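Local coordinates for Trp Repressor Binding Protein (PDB 1RLI) that probably acts as an NAD(P)H-dependent, FMN-containing oxidoreductase of the SsuE family, at the interface of chains A and B and the interface of chains A and C. Sequence-based numbering; all coordinates share one arbitrary frame. Chains: chain A/B/C, Trp Repressor Binding Protein.

Contact 1: the interface of chains A and B. Residues chain A 82-83; chain B 91, 94-95, 97-98, 101.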
ATOM      1  N   TYR A  82      -1.946  14.743   7.863  1.00 13.99           N
ATOM      2  CA  TYR A  82      -2.934  15.567   7.178  1.00 15.65           C
ATOM      3  C   TYR A  82      -3.305  14.865   5.886  1.00 15.01           C
ATOM      4  O   TYR A  82      -2.442  14.629   5.039  1.00 14.34           O
ATOM      5  CB  TYR A  82      -2.390  16.943   6.770  1.00 14.51           C
ATOM      6  CG  TYR A  82      -2.081  17.880   7.915  1.00 17.39           C
ATOM      7  CD1 TYR A  82      -2.579  17.648   9.200  1.00 19.72           C
ATOM      8  CD2 TYR A  82      -1.255  18.980   7.713  1.00 21.11           C
ATOM      9  CE1 TYR A  82      -2.244  18.493  10.272  1.00 21.36           C
ATOM     10  CE2 TYR A  82      -0.916  19.829   8.761  1.00 22.95           C
ATOM     11  CZ  TYR A  82      -1.406  19.577  10.033  1.00 23.33           C
ATOM     12  OH  TYR A  82      -1.027  20.407  11.051  1.00 26.06           O
ATOM     13  N   TRP A  83      -4.585  14.573   5.718  1.00 14.34           N
ATOM     14  CA  TRP A  83      -5.053  13.951   4.492  1.00 13.58           C
ATOM     15  C   TRP A  83      -4.245  12.722   4.114  1.00 13.93           C
ATOM     16  O   TRP A  83      -3.835  12.550   2.962  1.00 14.04           O
ATOM     17  CB  TRP A  83      -5.081  14.993   3.353  1.00 12.51           C
ATOM     18  CG  TRP A  83      -6.131  16.033   3.636  1.00 14.73           C
ATOM     19  CD1 TRP A  83      -5.971  17.195   4.338  1.00 15.05           C
ATOM     20  CD2 TRP A  83      -7.525  15.916   3.368  1.00 14.81           C
ATOM     21  NE1 TRP A  83      -7.190  17.800   4.531  1.00 14.09           N
ATOM     22  CE2 TRP A  83      -8.160  17.037   3.943  1.00 15.43           C
ATOM     23  CE3 TRP A  83      -8.306  14.964   2.703  1.00 15.80           C
ATOM     24  CZ2 TRP A  83      -9.541  17.234   3.870  1.00 14.95           C
ATOM     25  CZ3 TRP A  83      -9.672  15.156   2.635  1.00 17.21           C
ATOM     26  CH2 TRP A  83     -10.276  16.284   3.215  1.00 16.26           C
TER
ATOM     27  N   LYS B  91      -0.438  19.203  -2.822  1.00 12.53           N
ATOM     28  CA  LYS B  91      -0.522  18.843  -1.392  1.00 11.69           C
ATOM     29  C   LYS B  91      -1.093  20.011  -0.568  1.00 13.89           C
ATOM     30  O   LYS B  91      -1.976  19.805   0.267  1.00 11.98           O
ATOM     31  CB  LYS B  91       0.862  18.443  -0.861  1.00 13.69           C
ATOM     32  CG  LYS B  91       0.967  18.277   0.655  1.00 14.47           C
ATOM     33  CD  LYS B  91       0.053  17.185   1.172  1.00 16.86           C
ATOM     34  CE  LYS B  91       0.322  16.928   2.660  1.00 17.68           C
ATOM     35  NZ  LYS B  91      -0.746  16.061   3.238  1.00 14.81           N
ATOM     36  N   ILE B  94      -4.964  20.339  -1.507  1.00 14.40           N
ATOM     37  CA  ILE B  94      -5.818  19.361  -0.836  1.00 13.65           C
ATOM     38  C   ILE B  94      -5.845  19.584   0.696  1.00 14.35           C
ATOM     39  O   ILE B  94      -6.911  19.478   1.315  1.00 13.00           O
ATOM     40  CB  ILE B  94      -5.363  17.910  -1.211  1.00 15.62           C
ATOM     41  CG1 ILE B  94      -5.676  17.677  -2.700  1.00 15.62           C
ATOM     42  CG2 ILE B  94      -6.078  16.857  -0.348  1.00 15.35           C
ATOM     43  CD1 ILE B  94      -5.099  16.359  -3.280  1.00 17.79           C
ATOM     44  N   ASP B  95      -4.706  19.918   1.304  1.00 12.79           N
ATOM     45  CA  ASP B  95      -4.687  20.128   2.753  1.00 13.89           C
ATOM     46  C   ASP B  95      -5.680  21.237   3.144  1.00 15.44           C
ATOM     47  O   ASP B  95      -6.280  21.181   4.222  1.00 15.28           O
ATOM     48  CB  ASP B  95      -3.300  20.548   3.267  1.00 15.41           C
ATOM     49  CG  ASP B  95      -2.316  19.377   3.409  1.00 19.83           C
ATOM     50  OD1 ASP B  95      -2.705  18.205   3.244  1.00 17.68           O
ATOM     51  OD2 ASP B  95      -1.136  19.667   3.706  1.00 17.80           O
ATOM     52  N   TRP B  97      -8.515  21.744   2.000  1.00 14.82           N
ATOM     53  CA  TRP B  97      -9.909  21.296   2.024  1.00 15.50           C
ATOM     54  C   TRP B  97     -10.357  21.250   3.492  1.00 14.63           C
ATOM     55  O   TRP B  97     -11.538  21.330   3.788  1.00 15.46           O
ATOM     56  CB  TRP B  97     -10.066  19.903   1.398  1.00 13.82           C
ATOM     57  CG  TRP B  97      -9.937  19.898  -0.100  1.00 14.82           C
ATOM     58  CD1 TRP B  97      -9.672  20.969  -0.908  1.00 17.09           C
ATOM     59  CD2 TRP B  97     -10.005  18.754  -0.956  1.00 16.20           C
ATOM     60  NE1 TRP B  97      -9.564  20.556  -2.216  1.00 18.59           N
ATOM     61  CE2 TRP B  97      -9.757  19.200  -2.272  1.00 18.35           C
ATOM     62  CE3 TRP B  97     -10.240  17.392  -0.734  1.00 16.05           C
ATOM     63  CZ2 TRP B  97      -9.732  18.330  -3.374  1.00 18.52           C
ATOM     64  CZ3 TRP B  97     -10.215  16.517  -1.826  1.00 15.29           C
ATOM     65  CH2 TRP B  97      -9.961  16.997  -3.136  1.00 16.13           C
ATOM     66  N   SER B  98      -9.410  21.097   4.416  1.00 14.99           N
ATOM     67  CA  SER B  98      -9.779  21.073   5.830  1.00 15.64           C
ATOM     68  C   SER B  98     -10.430  22.408   6.197  1.00 17.54           C
ATOM     69  O   SER B  98     -11.370  22.446   6.994  1.00 19.07           O
ATOM     70  CB  SER B  98      -8.551  20.835   6.716  1.00 16.45           C
ATOM     71  OG  SER B  98      -8.192  19.461   6.659  1.00 17.39           O
ATOM     72  N   LEU B 101     -13.939  22.799   4.493  1.00 15.97           N
ATOM     73  CA  LEU B 101     -14.963  21.991   5.147  1.00 18.12           C
ATOM     74  C   LEU B 101     -15.557  22.725   6.348  1.00 18.77           C
ATOM     75  O   LEU B 101     -16.560  22.285   6.918  1.00 19.49           O
ATOM     76  CB  LEU B 101     -14.370  20.653   5.589  1.00 18.74           C
ATOM     77  CG  LEU B 101     -14.172  19.653   4.439  1.00 17.67           C
ATOM     78  CD1 LEU B 101     -13.184  18.571   4.852  1.00 17.51           C
ATOM     79  CD2 LEU B 101     -15.507  19.029   4.075  1.00 18.99           C
TER
HETATM   80  O   HOH W   1      -1.639  13.941   1.634  1.00 19.36           O
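A:Trp83 lies along the chain B segment running from helix 88-95 into helix 97-100 and buries 92 Å² there. The indole NE1 of A:Trp83 donates to the hydroxyl OG of B:Ser98 at 2.9 Å, a bent bond (143° at hydrogen) with the acceptor tilted 22° from the ring plane.

A second polar cluster surrounds the amino group of B:Lys91. NZ of B:Lys91 is hydrogen-bonded to the carbonyl oxygen O of A:Tyr82 at 2.9 Å and forms a salt bridge with OD1 of B:Asp95, on that oxygen's syn lone pair. Water 1 links the same NZ to the backbone O of A:Trp83. A bend at chi2 (61°) carries the otherwise extended lysine chain up to these oxygens, and B:Asp95 probably steadies its charge.

Packing of the indole completes the grip: one face rests over the carbonyl O of B:Ile94, a polar atom, while CD1 of A:Trp83 meets CA of B:Asp95 at 3.6 Å. The benzo rim reaches B:Trp97, CZ2 of A:Trp83 to CB of B:Trp97 3.7 Å, with the two tryptophan side chains crossing at about a right angle; CD1 of B:Leu101 approaches the same rim. An alanine in place of A:Trp83 would probably leave B:Ser98 without its N-H donor and open a gap against B:Trp97 and B:Leu101.

The patch and its twofold twin hold a loop of one subunit against the helices of the other, joining chains A and B in the deposited tetramer, a pairing that may or may not be the biological one.

Contact 2: the interface of chains A and C. Residues chain A 129, 133, 136, 153, 155; chain C 129, 133, 136, 153.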
ATOM      1  N   LYS A 129      -3.281   4.147  12.342  1.00 14.63           N
ATOM      2  CA  LYS A 129      -2.430   2.954  12.317  1.00 16.02           C
ATOM      3  C   LYS A 129      -2.668   2.131  11.079  1.00 17.19           C
ATOM      4  O   LYS A 129      -1.793   1.387  10.621  1.00 18.07           O
ATOM      5  CB  LYS A 129      -2.658   2.148  13.588  1.00 18.32           C
ATOM      6  CG  LYS A 129      -2.167   2.929  14.804  1.00 18.66           C
ATOM      7  CD  LYS A 129      -2.384   2.172  16.081  1.00 22.88           C
ATOM      8  CE  LYS A 129      -2.069   3.043  17.283  1.00 21.64           C
ATOM      9  NZ  LYS A 129      -1.979   2.194  18.490  1.00 27.08           N
ATOM     10  N   LEU A 133      -0.712   3.823   6.529  1.00 14.72           N
ATOM     11  CA  LEU A 133       0.300   2.940   5.968  1.00 15.67           C
ATOM     12  C   LEU A 133       0.873   3.432   4.639  1.00 16.29           C
ATOM     13  O   LEU A 133       2.063   3.280   4.403  1.00 15.14           O
ATOM     14  CB  LEU A 133      -0.219   1.488   5.883  1.00 16.40           C
ATOM     15  CG  LEU A 133      -0.447   0.939   7.315  1.00 17.76           C
ATOM     16  CD1 LEU A 133      -0.839  -0.526   7.259  1.00 18.21           C
ATOM     17  CD2 LEU A 133       0.856   1.107   8.163  1.00 18.28           C
ATOM     18  N   ILE A 136       3.659   5.666   5.439  1.00 13.82           N
ATOM     19  CA  ILE A 136       4.865   4.978   5.915  1.00 14.67           C
ATOM     20  C   ILE A 136       5.630   4.412   4.708  1.00 13.96           C
ATOM     21  O   ILE A 136       6.867   4.433   4.648  1.00 13.66           O
ATOM     22  CB  ILE A 136       4.491   3.852   6.911  1.00 13.16           C
ATOM     23  CG1 ILE A 136       3.968   4.481   8.211  1.00 13.78           C
ATOM     24  CG2 ILE A 136       5.707   2.975   7.231  1.00 12.22           C
ATOM     25  CD1 ILE A 136       4.923   5.502   8.870  1.00 16.04           C
ATOM     26  N   TYR A 153       9.147   3.175  13.114  1.00 18.17           N
ATOM     27  CA  TYR A 153       8.132   4.207  13.058  1.00 16.76           C
ATOM     28  C   TYR A 153       7.040   3.919  14.062  1.00 18.50           C
ATOM     29  O   TYR A 153       6.885   2.784  14.527  1.00 16.80           O
ATOM     30  CB  TYR A 153       7.519   4.279  11.651  1.00 18.03           C
ATOM     31  CG  TYR A 153       6.826   3.001  11.214  1.00 17.09           C
ATOM     32  CD1 TYR A 153       5.505   2.733  11.576  1.00 17.33           C
ATOM     33  CD2 TYR A 153       7.507   2.051  10.466  1.00 18.08           C
ATOM     34  CE1 TYR A 153       4.883   1.527  11.194  1.00 18.64           C
ATOM     35  CE2 TYR A 153       6.897   0.848  10.083  1.00 17.98           C
ATOM     36  CZ  TYR A 153       5.589   0.598  10.452  1.00 18.68           C
ATOM     37  OH  TYR A 153       4.993  -0.588  10.084  1.00 18.63           O
ATOM     38  N   LEU A 155       2.873   5.049  14.600  1.00 17.19           N
ATOM     39  CA  LEU A 155       1.671   5.738  14.150  1.00 16.38           C
ATOM     40  C   LEU A 155       0.825   5.826  15.407  1.00 16.52           C
ATOM     41  O   LEU A 155       0.563   4.800  16.032  1.00 16.90           O
ATOM     42  CB  LEU A 155       0.936   4.907  13.091  1.00 16.16           C
ATOM     43  CG  LEU A 155       1.652   4.919  11.726  1.00 16.32           C
ATOM     44  CD1 LEU A 155       1.198   3.749  10.878  1.00 16.38           C
ATOM     45  CD2 LEU A 155       1.369   6.251  11.004  1.00 18.45           C
TER
ATOM     46  N   LYS C 129       7.891  -5.095   9.440  1.00 21.23           N
ATOM     47  CA  LYS C 129       7.309  -3.765   9.698  1.00 22.26           C
ATOM     48  C   LYS C 129       7.129  -2.990   8.391  1.00 21.47           C
ATOM     49  O   LYS C 129       6.324  -2.060   8.326  1.00 21.57           O
ATOM     50  CB  LYS C 129       8.169  -2.929  10.666  1.00 24.21           C
ATOM     51  CG  LYS C 129       9.432  -2.325  10.032  1.00 30.78           C
ATOM     52  CD  LYS C 129      10.066  -1.271  10.957  1.00 33.97           C
ATOM     53  CE  LYS C 129      11.335  -0.677  10.343  1.00 38.73           C
ATOM     54  NZ  LYS C 129      12.439  -1.673  10.219  1.00 42.02           N
ATOM     55  N   LEU C 133       3.423  -4.699   5.189  1.00 13.78           N
ATOM     56  CA  LEU C 133       2.350  -3.703   5.064  1.00 14.25           C
ATOM     57  C   LEU C 133       1.300  -4.034   3.982  1.00 14.12           C
ATOM     58  O   LEU C 133       0.104  -3.799   4.174  1.00 15.90           O
ATOM     59  CB  LEU C 133       2.941  -2.299   4.871  1.00 14.91           C
ATOM     60  CG  LEU C 133       3.779  -1.850   6.082  1.00 15.62           C
ATOM     61  CD1 LEU C 133       4.264  -0.419   5.901  1.00 17.08           C
ATOM     62  CD2 LEU C 133       2.938  -1.956   7.338  1.00 18.94           C
ATOM     63  N   ILE C 136      -1.216  -6.173   5.562  1.00 14.29           N
ATOM     64  CA  ILE C 136      -2.106  -5.466   6.478  1.00 12.90           C
ATOM     65  C   ILE C 136      -3.142  -4.676   5.663  1.00 13.15           C
ATOM     66  O   ILE C 136      -4.315  -4.594   6.044  1.00 14.18           O
ATOM     67  CB  ILE C 136      -1.299  -4.532   7.419  1.00 11.46           C
ATOM     68  CG1 ILE C 136      -0.372  -5.378   8.317  1.00 12.13           C
ATOM     69  CG2 ILE C 136      -2.244  -3.724   8.316  1.00 14.12           C
ATOM     70  CD1 ILE C 136      -1.094  -6.471   9.105  1.00 16.20           C
ATOM     71  N   TYR C 153      -3.435  -4.075  14.904  1.00 22.40           N
ATOM     72  CA  TYR C 153      -2.617  -5.208  14.484  1.00 23.44           C
ATOM     73  C   TYR C 153      -1.227  -5.119  15.089  1.00 24.03           C
ATOM     74  O   TYR C 153      -0.827  -4.089  15.656  1.00 23.12           O
ATOM     75  CB  TYR C 153      -2.467  -5.237  12.951  1.00 20.97           C
ATOM     76  CG  TYR C 153      -1.802  -3.983  12.414  1.00 20.96           C
ATOM     77  CD1 TYR C 153      -0.418  -3.866  12.346  1.00 20.76           C
ATOM     78  CD2 TYR C 153      -2.572  -2.881  12.052  1.00 22.72           C
ATOM     79  CE1 TYR C 153       0.185  -2.670  11.941  1.00 21.89           C
ATOM     80  CE2 TYR C 153      -1.982  -1.683  11.644  1.00 19.81           C
ATOM     81  CZ  TYR C 153      -0.615  -1.585  11.599  1.00 20.22           C
ATOM     82  OH  TYR C 153      -0.053  -0.383  11.233  1.00 24.59           O
TER
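A:Lys129 and C:Lys129, both in the short helix 128-131 with helical backbone torsions, present their carbonyl oxygens to the tyrosine of the opposite chain. The phenol OH of C:Tyr153 donates to O of A:Lys129 at 2.6 Å, and that of A:Tyr153 to O of C:Lys129 at 2.7 Å. The two bonds differ slightly in approach: A:Tyr153 OH comes in the plane of the C:Lys129 carbonyl, on a lone pair, whereas C:Tyr153 OH is tilted 25° from the plane of the A:Lys129 carbonyl.

Each tyrosine projects from strand 149-157 with CG between the backbone N and the carbonyl carbon (chi1 61° in A:Tyr153), a torsion that sends the phenol toward the partner's helix 128-131. Within its own chain, CG2 of A:Ile136 lies 3.7 Å above the plane of the A:Tyr153 ring, supporting one face near its rim; C:Ile136 does the same for C:Tyr153. The aliphatic chain of C:Lys129 runs past the ring of A:Tyr153 in the opposite direction, its CD 3.9 Å from CE2.

Between the two tyrosine bonds, the leucines meet near the twofold axis. CD2 of A:Leu133 touches CD2 of C:Leu133 at 3.8 Å, and the same A:Leu133 methyl lies 3.5 Å from OH of C:Tyr153. The other branch of A:Leu133, CD1, packs on CG2 of C:Ile136 at 3.6 Å, with the reciprocal contact a little looser. The phenol bonds are thus flanked by apolar groups.

This symmetric helix-and-strand interface pairs chains A and C in the deposited assembly; the structure alone does not show whether the same pairing forms in solution.

The C-alpha centres of contact 1 and contact 2 are about 22 Å apart, and the two share no residue. Chain A takes part in both, through the loop between strand 74-80 and helix 88-95 in contact 1, and through helices 128-131 and 133-146 with strand 149-157 in contact 2. Separate surfaces therefore let one subunit bind B and C at once. Both interfaces are twofold symmetric, so together they could build the four-chain assembly, perhaps as a dimer of dimers. That would fit a tetrameric flavoprotein, although the coordinates do not establish the oligomer in solution.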